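Local coordinates for protein multicopper oxidase (Uncultured bacterium, PDB 4E9X) that probably couples one-electron oxidation of substrates to the reduction of dioxygen to water, as multicopper oxidases do, using mononuclear and clustered copper sites, at residues M143-W147 with I200-H204. Numbering follows the deposited sequence.
Sequences MMSTW and IHAMH. With CU (copper (II) ion), chain G.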
ATOM      1  N   MET A 143     -10.828  11.281  -7.837  1.00  7.40           N
ATOM      2  CA  MET A 143      -9.995  11.716  -6.695  1.00  7.27           C
ATOM      3  C   MET A 143     -10.584  11.104  -5.447  1.00  7.20           C
ATOM      4  O   MET A 143     -11.742  11.423  -5.061  1.00  7.81           O
ATOM      5  CB  MET A 143     -10.040  13.258  -6.611  1.00  7.68           C
ATOM      6  CG  MET A 143      -9.557  13.902  -7.921  1.00  9.08           C
ATOM      7  SD  MET A 143      -9.264  15.699  -7.817  1.00  9.31           S
ATOM      8  CE  MET A 143      -7.719  15.717  -6.910  1.00 10.48           C
ATOM      9  N   MET A 144      -9.862  10.200  -4.830  1.00  6.98           N
ATOM     10  CA  MET A 144     -10.373   9.462  -3.673  1.00  7.95           C
ATOM     11  C   MET A 144      -9.964  10.128  -2.380  1.00  6.99           C
ATOM     12  O   MET A 144      -8.859  10.665  -2.277  1.00  8.06           O
ATOM     13  CB  MET A 144      -9.857   8.008  -3.669  1.00  8.58           C
ATOM     14  CG  MET A 144     -10.753   7.030  -4.447  1.00  9.81           C
ATOM     15  SD  MET A 144     -10.917   7.369  -6.210  1.00  8.91           S
ATOM     16  CE  MET A 144      -9.210   7.092  -6.734  1.00 10.87           C
ATOM     17  N   SER A 145     -10.852  10.126  -1.373  1.00  7.69           N
ATOM     18  CA  SER A 145     -10.548  10.676  -0.060  1.00  8.00           C
ATOM     19  C   SER A 145     -11.476  10.000   0.952  1.00  7.62           C
ATOM     20  O   SER A 145     -12.335   9.172   0.645  1.00  8.42           O
ATOM     21  CB  SER A 145     -10.645  12.185  -0.024  1.00  8.43           C
ATOM     22  OG  SER A 145     -11.981  12.624  -0.181  1.00  9.33           O
ATOM     23  N   THR A 146     -11.187  10.392   2.194  1.00  8.65           N
ATOM     24  CA  THR A 146     -11.920   9.842   3.334  1.00  8.69           C
ATOM     25  C   THR A 146     -12.421  10.965   4.235  1.00  8.15           C
ATOM     26  O   THR A 146     -11.944  12.101   4.168  1.00 10.39           O
ATOM     27  CB  THR A 146     -11.085   8.832   4.179  1.00 10.05           C
ATOM     28  OG1 THR A 146     -10.139   9.562   4.960  1.00 10.85           O
ATOM     29  CG2 THR A 146     -10.362   7.858   3.256  1.00 11.27           C
ATOM     30  N   TRP A 147     -13.365  10.645   5.113  1.00  9.02           N
ATOM     31  CA  TRP A 147     -14.053  11.666   5.901  1.00  9.41           C
ATOM     32  C   TRP A 147     -14.254  11.126   7.318  1.00  9.23           C
ATOM     33  O   TRP A 147     -14.507   9.953   7.494  1.00 10.52           O
ATOM     34  CB  TRP A 147     -15.426  12.028   5.342  1.00  9.83           C
ATOM     35  CG  TRP A 147     -15.330  12.404   3.875  1.00  9.77           C
ATOM     36  CD1 TRP A 147     -15.362  11.510   2.824  1.00  9.13           C
ATOM     37  CD2 TRP A 147     -15.155  13.691   3.313  1.00 10.08           C
ATOM     38  NE1 TRP A 147     -15.224  12.196   1.617  1.00  9.58           N
ATOM     39  CE2 TRP A 147     -15.096  13.531   1.900  1.00  9.26           C
ATOM     40  CE3 TRP A 147     -15.029  14.979   3.887  1.00  9.88           C
ATOM     41  CZ2 TRP A 147     -14.931  14.624   1.031  1.00 10.09           C
ATOM     42  CZ3 TRP A 147     -14.866  16.031   2.981  1.00 11.71           C
ATOM     43  CH2 TRP A 147     -14.817  15.871   1.583  1.00 10.61           C
ATOM     44  N   ILE A 200      -5.789   4.643   1.668  1.00  7.94           N
ATOM     45  CA  ILE A 200      -5.351   3.819   0.529  0.50  8.01           C
ATOM     46  C   ILE A 200      -6.582   3.208  -0.128  1.00  8.09           C
ATOM     47  O   ILE A 200      -7.484   2.843   0.575  1.00 17.88           O
ATOM     48  CB  ILE A 200      -4.309   2.849   1.095  0.50  8.48           C
ATOM     49  CG1 ILE A 200      -3.120   3.604   1.722  0.50 10.11           C
ATOM     50  CG2 ILE A 200      -3.818   1.903   0.065  0.50 11.69           C
ATOM     51  CD1 ILE A 200      -1.972   2.681   2.094  0.50 16.66           C
ATOM     52  N   HIS A 201      -6.584   3.144  -1.455  1.00  7.08           N
ATOM     53  CA  HIS A 201      -7.794   2.769  -2.194  1.00  7.81           C
ATOM     54  C   HIS A 201      -7.385   1.755  -3.271  1.00  8.26           C
ATOM     55  O   HIS A 201      -6.489   2.024  -4.094  1.00  9.87           O
ATOM     56  CB  HIS A 201      -8.385   4.015  -2.872  1.00  8.13           C
ATOM     57  CG  HIS A 201      -8.787   5.054  -1.871  1.00  7.19           C
ATOM     58  ND1 HIS A 201     -10.007   5.044  -1.252  1.00  8.32           N
ATOM     59  CD2 HIS A 201      -8.094   6.102  -1.349  1.00  7.95           C
ATOM     60  CE1 HIS A 201     -10.056   6.071  -0.372  1.00  9.19           C
ATOM     61  NE2 HIS A 201      -8.905   6.723  -0.439  1.00  8.23           N
ATOM     62  N   ALA A 202      -8.013   0.589  -3.264  1.00  7.10           N
ATOM     63  CA  ALA A 202      -7.642  -0.476  -4.202  1.00  7.32           C
ATOM     64  C   ALA A 202      -8.698  -0.485  -5.306  1.00  6.95           C
ATOM     65  O   ALA A 202      -9.750  -1.067  -5.189  1.00  8.46           O
ATOM     66  CB  ALA A 202      -7.555  -1.798  -3.454  1.00  8.70           C
ATOM     67  N   MET A 203      -8.481   0.254  -6.377  1.00  7.96           N
ATOM     68  CA  MET A 203      -9.558   0.521  -7.354  1.00  7.99           C
ATOM     69  C   MET A 203      -9.659  -0.644  -8.341  1.00  7.77           C
ATOM     70  O   MET A 203      -8.707  -0.946  -9.077  1.00  8.27           O
ATOM     71  CB  MET A 203      -9.225   1.824  -8.090  1.00  9.14           C
ATOM     72  CG  MET A 203      -9.125   3.019  -7.126  1.00 10.28           C
ATOM     73  SD  MET A 203     -10.561   3.280  -6.052  1.00 10.35           S
ATOM     74  CE  MET A 203     -11.905   3.601  -7.207  1.00 13.79           C
ATOM     75  N   HIS A 204     -10.813  -1.280  -8.337  1.00  8.57           N
ATOM     76  CA  HIS A 204     -11.056  -2.495  -9.145  1.00  7.53           C
ATOM     77  C   HIS A 204     -12.176  -2.268 -10.169  1.00  7.34           C
ATOM     78  O   HIS A 204     -13.301  -1.898  -9.768  1.00  8.67           O
ATOM     79  CB  HIS A 204     -11.453  -3.614  -8.214  1.00  9.11           C
ATOM     80  CG  HIS A 204     -11.936  -4.856  -8.878  1.00  9.02           C
ATOM     81  ND1 HIS A 204     -11.261  -5.487  -9.942  1.00  9.87           N
ATOM     82  CD2 HIS A 204     -13.037  -5.605  -8.660  1.00 10.25           C
ATOM     83  CE1 HIS A 204     -11.992  -6.580 -10.315  1.00 10.54           C
ATOM     84  NE2 HIS A 204     -13.066  -6.651  -9.539  1.00 10.64           N
TER
HETATM   85 CU    CU G1404     -14.321  -7.965  -9.456  0.65 13.59          CU
HETATM   86  O   HOH W   1      -7.816   9.063   0.589  1.00  8.80           O
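Met144 lays its CB over the middle of the His201 imidazole, 3.5 Å from the ring centroid and 10° off the normal, a CH-pi contact made squarely on one face. With CG anti to the carbonyl carbon (chi1 -62°), the His201 ring is carried across to Met144. Thr146 adds CG2 obliquely, 4.1 Å from His201 CE1.

Sulfur packing continues the apolar contact. Met144 and Met203 meet tip to tip, Met144 SD lying 4.0 Å from Met203 CE, and the bends at chi2 and chi3 of Met144 bring its CE to within 4.1 Å of Met203 CG.

No direct hydrogen bond joins the segments; a water does so instead. It sits in the plane of the imidazole at its edge, 2.8 Å from His201 NE2, and gives a weak bond to Met144 O at 3.4 Å. Asp253 takes His201 ND1, so both ring nitrogens have partners, which probably restrains the ring's rotation. A leucine in place of His201 would probably leave the water and Asp253 without their ring partners and cost Met144 its flat aromatic face.

The contact joins strands 138-147 and 201-205, from the two facing sheets of a cupredoxin-type beta-sandwich. Farther along the second strand, His204 NE2 binds copper at 1.8 Å, sharing the ion with His60 of a neighbouring subunit. The contact is thus apolar packing around one buried imidazole, whose two nitrogens are met by a carboxylate and a water.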